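Putative polysaccharide binding proteins (DUF1812) (Bacteroides thetaiotaomicron VPI-5482, PDB 3GF8) is of uncertain function but probably takes part in fimbrial assembly as an outer-membrane lipoprotein of the FimB/Mfa2 family. Local coordinates at residues 79-84 with 141-146; 114-119 with 193-198. All blocks are in the same frame, centred on the assembly; numbering follows the deposited sequence. Where two conformers were deposited one is given.

How the interactions relate
The two contacts illustrate how a beta-rich chain can be tied together both by apolar packing and by strand pairing. Their segments alternate along the chain, in the order 79-84, 114-119, 141-146 and 193-198, so the chain visits each contact in turn before either is closed. The centres of interaction 1 and interaction 2 are 26 Å apart, on opposite sides of the chain's centre. Interaction 1 packs strands 75-83 and 139-158 in a buried interior; interaction 2 pairs 115-116 with 193-195 at the edge of a different, mixed sheet. Strand 209-214 pairs with strand 139-158, which carries 141-146, and also meets Tyr198. Such beta structure is consistent with a fimbrial component.

Interaction 1: residues 79-84 with 141-146; sequences FMAWAG and ETINLI
Ile143 meets Phe79, Met80 and Ala81 through the ends of both its branches, and this fork is the centre of the contact. With CG1 beside the backbone N (chi1 -66°) and CG2 anti to it, the two arms spread along the facing strand. CD1 of Ile143 lies 4.1 Å from CB of Phe79. The same methyl of Ile143 reaches the backbone, 4.2 Å from CA of Met80, which is a selenomethionine in the crystal. The other arm ends at Ala81, where CG2 of Ile143 comes 4.3 Å from CB.

Phe79 extends the apolar strip toward Glu141. Its ring passes obliquely by the aliphatic part of that side chain, where CE2 of Phe79 lies 4.4 Å from CG of Glu141. OE2 of Glu141 accepts a hydrogen bond from NE2 of Gln139. At the opposite end, Leu145 does not start out facing the other strand, but its branch reaches across. CD1 of Leu145 touches CB of Ala83 at 4.2 Å. Small alanines thus receive the branched side chains, and the strand axes approach to 7.7 Å with their directions 43° apart. Cohesion across the segments is apolar, as expected where backbones face each other through side chains and do not pair directly.

Strand 124-133 pairs antiparallel with both partners and so connects them round one side of this interior; its residues Ile129, Gly126 and Trp124 bond to the backbone of Phe79, Ala81 and Ala83. On the other edge of 75-83, strand 38-44 supplies Val43 against Phe79, Val39 against Ala83 and Leu41 against Ile143. Strand 16-21, parallel to 139-158, adds Val18 and Phe20 to the same apolar interior, consistent with the beta-rich transthyretin clan.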
ATOM      1  N   PHE A  79       8.887  17.456   9.453  1.00 23.72           N
ATOM      2  CA  PHE A  79       9.097  16.040   9.705  1.00 23.67           C
ATOM      3  C   PHE A  79       8.213  15.265   8.760  1.00 25.90           C
ATOM      4  O   PHE A  79       7.107  15.708   8.403  1.00 27.17           O
ATOM      5  CB  PHE A  79       8.678  15.568  11.118  1.00 23.96           C
ATOM      6  CG  PHE A  79       9.415  16.203  12.303  1.00 23.00           C
ATOM      7  CD1 PHE A  79      10.511  17.037  12.158  1.00 27.69           C
ATOM      8  CD2 PHE A  79       8.978  15.894  13.606  1.00 23.16           C
ATOM      9  CE1 PHE A  79      11.133  17.598  13.294  1.00 21.20           C
ATOM     10  CE2 PHE A  79       9.574  16.427  14.722  1.00 27.44           C
ATOM     11  CZ  PHE A  79      10.676  17.283  14.577  1.00 17.07           C
HETATM   12  N   MSE A  80       8.701  14.087   8.387  1.00 26.62           N
HETATM   13  CA  MSE A  80       7.894  13.078   7.732  0.90 25.00           C
HETATM   14  C   MSE A  80       8.491  11.738   8.121  1.00 24.93           C
HETATM   15  O   MSE A  80       9.500  11.706   8.803  1.00 28.04           O
HETATM   16  CB  MSE A  80       7.778  13.310   6.198  0.90 24.01           C
HETATM   17  CG  MSE A  80       9.048  13.373   5.384  0.90 22.95           C
HETATM   18 SE   MSE A  80       9.773  11.657   4.983  0.68 23.89          SE
HETATM   19  CE  MSE A  80       8.315  10.830   3.947  0.90 29.95           C
ATOM     20  N   ALA A  81       7.848  10.635   7.742  1.00 24.58           N
ATOM     21  CA  ALA A  81       8.403   9.341   8.067  1.00 23.11           C
ATOM     22  C   ALA A  81       8.065   8.276   7.029  1.00 23.94           C
ATOM     23  O   ALA A  81       7.156   8.453   6.235  1.00 21.54           O
ATOM     24  CB  ALA A  81       7.955   8.898   9.439  1.00 18.60           C
ATOM     25  N   TRP A  82       8.871   7.205   7.019  1.00 23.36           N
ATOM     26  CA  TRP A  82       8.507   5.939   6.390  1.00 24.18           C
ATOM     27  C   TRP A  82       8.548   4.908   7.503  1.00 23.48           C
ATOM     28  O   TRP A  82       9.460   4.899   8.338  1.00 22.63           O
ATOM     29  CB  TRP A  82       9.501   5.541   5.309  1.00 25.92           C
ATOM     30  CG  TRP A  82       9.401   6.301   4.045  1.00 24.88           C
ATOM     31  CD1 TRP A  82      10.310   7.207   3.556  1.00 25.45           C
ATOM     32  CD2 TRP A  82       8.345   6.222   3.072  1.00 22.87           C
ATOM     33  NE1 TRP A  82       9.873   7.696   2.343  1.00 31.62           N
ATOM     34  CE2 TRP A  82       8.678   7.107   2.022  1.00 18.23           C
ATOM     35  CE3 TRP A  82       7.156   5.479   2.982  1.00 21.12           C
ATOM     36  CZ2 TRP A  82       7.863   7.281   0.907  1.00 32.14           C
ATOM     37  CZ3 TRP A  82       6.350   5.644   1.880  1.00 25.96           C
ATOM     38  CH2 TRP A  82       6.703   6.528   0.849  1.00 29.63           C
ATOM     39  N   ALA A  83       7.525   4.065   7.540  1.00 24.84           N
ATOM     40  CA  ALA A  83       7.383   3.092   8.596  1.00 23.86           C
ATOM     41  C   ALA A  83       7.260   1.720   7.944  1.00 23.19           C
ATOM     42  O   ALA A  83       6.658   1.576   6.883  1.00 23.46           O
ATOM     43  CB  ALA A  83       6.159   3.411   9.494  1.00 20.39           C
ATOM     44  N   GLY A  84       7.846   0.722   8.608  1.00 24.17           N
ATOM     45  CA  GLY A  84       7.913  -0.626   8.071  1.00 24.94           C
ATOM     46  C   GLY A  84       8.966  -0.927   7.005  1.00 23.83           C
ATOM     47  O   GLY A  84       9.076  -2.078   6.623  1.00 22.22           O
ATOM     48  N   GLU A 141       4.764  16.098  18.815  1.00 22.95           N
ATOM     49  CA  GLU A 141       4.169  16.184  17.485  1.00 25.50           C
ATOM     50  C   GLU A 141       3.556  14.820  17.113  1.00 24.41           C
ATOM     51  O   GLU A 141       3.931  13.778  17.662  1.00 25.37           O
ATOM     52  CB  GLU A 141       5.215  16.583  16.453  1.00 26.34           C
ATOM     53  CG  GLU A 141       6.004  17.843  16.808  1.00 32.51           C
ATOM     54  CD  GLU A 141       5.174  19.113  16.723  1.00 34.82           C
ATOM     55  OE1 GLU A 141       4.196  19.158  15.931  1.00 25.57           O
ATOM     56  OE2 GLU A 141       5.519  20.061  17.451  1.00 38.46           O
ATOM     57  N   THR A 142       2.622  14.824  16.184  1.00 22.09           N
ATOM     58  CA  THR A 142       2.013  13.576  15.719  1.00 24.84           C
ATOM     59  C   THR A 142       2.253  13.323  14.227  1.00 24.18           C
ATOM     60  O   THR A 142       1.902  14.161  13.366  1.00 24.53           O
ATOM     61  CB  THR A 142       0.484  13.582  15.933  1.00 23.79           C
ATOM     62  OG1 THR A 142       0.184  13.912  17.289  1.00 28.14           O
ATOM     63  CG2 THR A 142      -0.114  12.212  15.585  1.00 18.78           C
ATOM     64  N   ILE A 143       2.802  12.160  13.918  1.00 24.61           N
ATOM     65  CA  ILE A 143       2.898  11.708  12.525  1.00 25.20           C
ATOM     66  C   ILE A 143       1.703  10.820  12.168  1.00 26.50           C
ATOM     67  O   ILE A 143       1.368   9.881  12.872  1.00 23.77           O
ATOM     68  CB  ILE A 143       4.215  10.992  12.221  1.00 25.41           C
ATOM     69  CG1 ILE A 143       5.382  11.988  12.350  1.00 21.51           C
ATOM     70  CG2 ILE A 143       4.209  10.479  10.770  1.00 22.28           C
ATOM     71  CD1 ILE A 143       5.435  13.028  11.132  1.00 18.35           C
ATOM     72  N   ASN A 144       1.040  11.173  11.074  1.00 26.43           N
ATOM     73  CA  ASN A 144      -0.079  10.399  10.575  1.00 27.09           C
ATOM     74  C   ASN A 144       0.337   9.425   9.455  1.00 25.16           C
ATOM     75  O   ASN A 144       0.890   9.848   8.449  1.00 24.55           O
ATOM     76  CB  ASN A 144      -1.179  11.312  10.062  1.00 25.54           C
ATOM     77  CG  ASN A 144      -2.399  10.550   9.696  1.00 22.96           C
ATOM     78  OD1 ASN A 144      -2.942   9.820  10.508  1.00 28.69           O
ATOM     79  ND2 ASN A 144      -2.803  10.653   8.443  1.00 28.00           N
ATOM     80  N   LEU A 145       0.031   8.143   9.656  1.00 23.98           N
ATOM     81  CA  LEU A 145       0.510   7.065   8.778  1.00 26.10           C
ATOM     82  C   LEU A 145      -0.571   6.567   7.845  1.00 27.02           C
ATOM     83  O   LEU A 145      -1.722   6.307   8.274  1.00 25.59           O
ATOM     84  CB  LEU A 145       1.018   5.867   9.597  1.00 22.70           C
ATOM     85  CG  LEU A 145       2.275   6.157  10.391  1.00 26.49           C
ATOM     86  CD1 LEU A 145       2.680   4.927  11.286  1.00 25.61           C
ATOM     87  CD2 LEU A 145       3.352   6.587   9.427  1.00 19.84           C
ATOM     88  N   ILE A 146      -0.169   6.397   6.590  1.00 26.41           N
ATOM     89  CA  ILE A 146      -1.025   5.920   5.511  1.00 24.67           C
ATOM     90  C   ILE A 146      -0.424   4.652   4.917  1.00 25.65           C
ATOM     91  O   ILE A 146       0.754   4.642   4.507  1.00 26.54           O
ATOM     92  CB  ILE A 146      -1.106   7.010   4.414  1.00 27.60           C
ATOM     93  CG1 ILE A 146      -1.809   8.266   4.977  1.00 30.06           C
ATOM     94  CG2 ILE A 146      -1.829   6.492   3.154  1.00 21.19           C
ATOM     95  CD1 ILE A 146      -1.838   9.361   4.030  1.00 34.13           C
TER

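Interaction 2: residues 114-119 with 193-198; sequences LIINKR and LSFRPY
Ile116 and Phe195 lie side by side, pointing the same way, in the tight part of a short parallel strand pair. CB of Ile116 sits 3.8 Å from CD2 of Phe195, and Leu193 CD1 meets Ile116 CG1 at 4.1 Å. Three backbone bonds set the register: Ser194 N to Leu114 O, Ile116 N to Ser194 O (2.9 Å) and Arg196 N to Ile116 O. On the reverse face Ile115 CD1 lies over one face of the Arg196 guanidinium, 3.6 Å from CZ. NE of Arg196 donates, in the guanidinium plane, to OG of Ser194 (2.9 Å), which also bonds Glu173.

Beyond the strands the contact is more exposed, and loose at Lys118 and Asn117. Tyr198 remains close-packed: its CG lies between the backbone N and carbonyl carbon (chi1 61°), and Arg119 lays its CB over the ring centre, a CH-pi contact of 3.6 Å to the centroid. An alanine at Tyr198 keeps CB but not the ring, and Arg119, left without the face under its CB, would probably turn more freely.

Strand 115-116 edges a mixed sheet, with 193-195 between it and strand 170-176; Leu108 of strand 105-108 packs on Ile116, Leu193 and Phe195.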
ATOM      1  N   LEU A 114      11.437  -7.229 -13.908  1.00 23.92           N
ATOM      2  CA  LEU A 114      10.322  -6.415 -13.416  1.00 25.19           C
ATOM      3  C   LEU A 114       9.141  -7.206 -12.824  1.00 26.06           C
ATOM      4  O   LEU A 114       8.042  -6.682 -12.719  1.00 28.55           O
ATOM      5  CB  LEU A 114       9.807  -5.504 -14.522  1.00 24.17           C
ATOM      6  CG  LEU A 114      10.871  -4.719 -15.287  1.00 24.05           C
ATOM      7  CD1 LEU A 114      10.128  -3.950 -16.319  1.00 20.23           C
ATOM      8  CD2 LEU A 114      11.688  -3.796 -14.344  1.00 21.70           C
ATOM      9  N   ILE A 115       9.374  -8.451 -12.440  1.00 27.65           N
ATOM     10  CA  ILE A 115       8.368  -9.277 -11.775  1.00 27.11           C
ATOM     11  C   ILE A 115       8.590  -9.209 -10.275  1.00 27.77           C
ATOM     12  O   ILE A 115       9.690  -9.380  -9.804  1.00 31.23           O
ATOM     13  CB  ILE A 115       8.492 -10.733 -12.201  1.00 26.23           C
ATOM     14  CG1 ILE A 115       8.211 -10.839 -13.684  1.00 31.29           C
ATOM     15  CG2 ILE A 115       7.556 -11.620 -11.407  1.00 24.68           C
ATOM     16  CD1 ILE A 115       8.535 -12.206 -14.306  1.00 20.13           C
ATOM     17  N   ILE A 116       7.544  -8.948  -9.529  1.00 28.12           N
ATOM     18  CA  ILE A 116       7.595  -8.963  -8.063  1.00 28.60           C
ATOM     19  C   ILE A 116       6.676 -10.101  -7.616  1.00 26.48           C
ATOM     20  O   ILE A 116       5.509 -10.070  -7.948  1.00 24.75           O
ATOM     21  CB  ILE A 116       7.037  -7.635  -7.499  1.00 28.03           C
ATOM     22  CG1 ILE A 116       7.848  -6.445  -8.039  1.00 27.31           C
ATOM     23  CG2 ILE A 116       6.984  -7.671  -5.940  1.00 28.01           C
ATOM     24  CD1 ILE A 116       9.202  -6.278  -7.373  1.00 29.55           C
ATOM     25  N   ASN A 117       7.192 -11.088  -6.884  1.00 25.45           N
ATOM     26  CA  ASN A 117       6.360 -12.202  -6.439  1.00 28.83           C
ATOM     27  C   ASN A 117       6.579 -12.551  -4.988  1.00 29.92           C
ATOM     28  O   ASN A 117       6.380 -13.688  -4.594  1.00 34.72           O
ATOM     29  CB  ASN A 117       6.542 -13.458  -7.337  1.00 28.00           C
ATOM     30  CG  ASN A 117       7.989 -13.890  -7.467  1.00 31.30           C
ATOM     31  OD1 ASN A 117       8.871 -13.421  -6.738  1.00 33.97           O
ATOM     32  ND2 ASN A 117       8.245 -14.791  -8.408  1.00 28.39           N
ATOM     33  N   LYS A 118       7.013 -11.585  -4.198  1.00 29.79           N
ATOM     34  CA  LYS A 118       7.205 -11.800  -2.777  1.00 28.88           C
ATOM     35  C   LYS A 118       6.120 -11.043  -2.004  1.00 28.56           C
ATOM     36  O   LYS A 118       5.546 -10.082  -2.513  1.00 25.90           O
ATOM     37  CB  LYS A 118       8.592 -11.310  -2.346  1.00 26.82           C
ATOM     38  CG  LYS A 118       8.683  -9.801  -2.201  1.00 38.09           C
ATOM     39  CD  LYS A 118      10.103  -9.291  -1.821  1.00 42.02           C
ATOM     40  CE  LYS A 118      10.863  -8.708  -3.018  1.00 47.15           C
ATOM     41  NZ  LYS A 118      12.148  -7.967  -2.633  1.00 49.98           N
ATOM     42  N   ARG A 119       5.846 -11.451  -0.773  1.00 27.17           N
ATOM     43  CA  ARG A 119       5.000 -10.632   0.067  1.00 28.12           C
ATOM     44  C   ARG A 119       5.872  -9.570   0.703  1.00 25.77           C
ATOM     45  O   ARG A 119       6.711  -9.901   1.476  1.00 24.09           O
ATOM     46  CB  ARG A 119       4.257 -11.433   1.140  1.00 27.06           C
ATOM     47  CG  ARG A 119       3.343 -10.507   1.972  1.00 34.99           C
ATOM     48  CD  ARG A 119       2.449 -11.283   2.868  1.00 47.20           C
ATOM     49  NE  ARG A 119       3.232 -12.028   3.847  1.00 56.23           N
ATOM     50  CZ  ARG A 119       2.773 -13.012   4.630  1.00 54.44           C
ATOM     51  NH1 ARG A 119       1.502 -13.413   4.587  1.00 50.87           N
ATOM     52  NH2 ARG A 119       3.608 -13.599   5.475  1.00 51.13           N
ATOM     53  N   LEU A 193       5.686  -2.707 -13.409  1.00 24.14           N
ATOM     54  CA  LEU A 193       5.970  -3.946 -12.735  1.00 23.76           C
ATOM     55  C   LEU A 193       4.780  -4.916 -12.887  1.00 24.55           C
ATOM     56  O   LEU A 193       3.622  -4.483 -13.024  1.00 25.27           O
ATOM     57  CB  LEU A 193       6.264  -3.682 -11.251  1.00 20.35           C
ATOM     58  CG  LEU A 193       7.376  -2.689 -10.891  1.00 24.51           C
ATOM     59  CD1 LEU A 193       7.474  -2.557  -9.377  1.00 17.15           C
ATOM     60  CD2 LEU A 193       8.751  -3.043 -11.541  1.00 19.42           C
ATOM     61  N   SER A 194       5.110  -6.215 -12.905  1.00 23.38           N
ATOM     62  CA  SER A 194       4.173  -7.341 -12.894  1.00 24.39           C
ATOM     63  C   SER A 194       4.191  -7.990 -11.506  1.00 24.57           C
ATOM     64  O   SER A 194       5.144  -8.671 -11.132  1.00 24.95           O
ATOM     65  CB  SER A 194       4.574  -8.364 -13.967  1.00 25.15           C
ATOM     66  OG  SER A 194       3.668  -9.471 -14.038  1.00 25.91           O
ATOM     67  N   PHE A 195       3.167  -7.707 -10.706  1.00 25.05           N
ATOM     68  CA  PHE A 195       3.058  -8.312  -9.390  1.00 23.60           C
ATOM     69  C   PHE A 195       2.348  -9.619  -9.575  1.00 23.72           C
ATOM     70  O   PHE A 195       1.282  -9.652 -10.198  1.00 24.00           O
ATOM     71  CB  PHE A 195       2.270  -7.426  -8.428  1.00 21.07           C
ATOM     72  CG  PHE A 195       2.925  -6.091  -8.147  1.00 21.01           C
ATOM     73  CD1 PHE A 195       2.750  -5.017  -9.014  1.00 20.77           C
ATOM     74  CD2 PHE A 195       3.711  -5.899  -7.013  1.00 18.54           C
ATOM     75  CE1 PHE A 195       3.340  -3.789  -8.747  1.00 19.37           C
ATOM     76  CE2 PHE A 195       4.304  -4.667  -6.740  1.00 20.86           C
ATOM     77  CZ  PHE A 195       4.117  -3.613  -7.611  1.00 23.28           C
ATOM     78  N   ARG A 196       2.927 -10.686  -9.033  1.00 20.04           N
ATOM     79  CA  ARG A 196       2.399 -12.029  -9.222  1.00 23.45           C
ATOM     80  C   ARG A 196       2.231 -12.734  -7.914  1.00 21.66           C
ATOM     81  O   ARG A 196       2.809 -12.311  -6.954  1.00 23.71           O
ATOM     82  CB  ARG A 196       3.373 -12.820 -10.070  1.00 23.46           C
ATOM     83  CG  ARG A 196       3.503 -12.191 -11.410  1.00 25.61           C
ATOM     84  CD  ARG A 196       4.355 -12.966 -12.365  1.00 24.61           C
ATOM     85  NE  ARG A 196       4.430 -12.183 -13.586  1.00 23.45           N
ATOM     86  CZ  ARG A 196       4.952 -12.606 -14.724  1.00 29.02           C
ATOM     87  NH1 ARG A 196       5.416 -13.824 -14.816  1.00 32.37           N
ATOM     88  NH2 ARG A 196       4.977 -11.813 -15.794  1.00 37.38           N
ATOM     89  N   PRO A 197       1.458 -13.824  -7.882  1.00 22.78           N
ATOM     90  CA  PRO A 197       1.151 -14.431  -6.583  1.00 22.52           C
ATOM     91  C   PRO A 197       2.359 -14.810  -5.750  1.00 21.38           C
ATOM     92  O   PRO A 197       3.337 -15.321  -6.277  1.00 22.36           O
ATOM     93  CB  PRO A 197       0.348 -15.665  -6.955  1.00 22.40           C
ATOM     94  CG  PRO A 197      -0.357 -15.253  -8.240  1.00 22.24           C
ATOM     95  CD  PRO A 197       0.663 -14.428  -8.971  1.00 23.13           C
ATOM     96  N   TYR A 198       2.293 -14.533  -4.456  1.00 20.08           N
ATOM     97  CA  TYR A 198       3.259 -15.088  -3.544  1.00 21.79           C
ATOM     98  C   TYR A 198       2.730 -16.360  -2.896  1.00 21.30           C
ATOM     99  O   TYR A 198       3.489 -17.106  -2.294  1.00 19.19           O
ATOM    100  CB  TYR A 198       3.745 -14.034  -2.527  1.00 23.91           C
ATOM    101  CG  TYR A 198       2.666 -13.457  -1.649  1.00 24.96           C
ATOM    102  CD1 TYR A 198       2.190 -14.174  -0.566  1.00 26.29           C
ATOM    103  CD2 TYR A 198       2.110 -12.209  -1.912  1.00 27.47           C
ATOM    104  CE1 TYR A 198       1.183 -13.674   0.245  1.00 29.04           C
ATOM    105  CE2 TYR A 198       1.118 -11.697  -1.110  1.00 28.84           C
ATOM    106  CZ  TYR A 198       0.663 -12.434  -0.015  1.00 29.68           C
ATOM    107  OH  TYR A 198      -0.355 -11.979   0.799  1.00 25.83           O
TER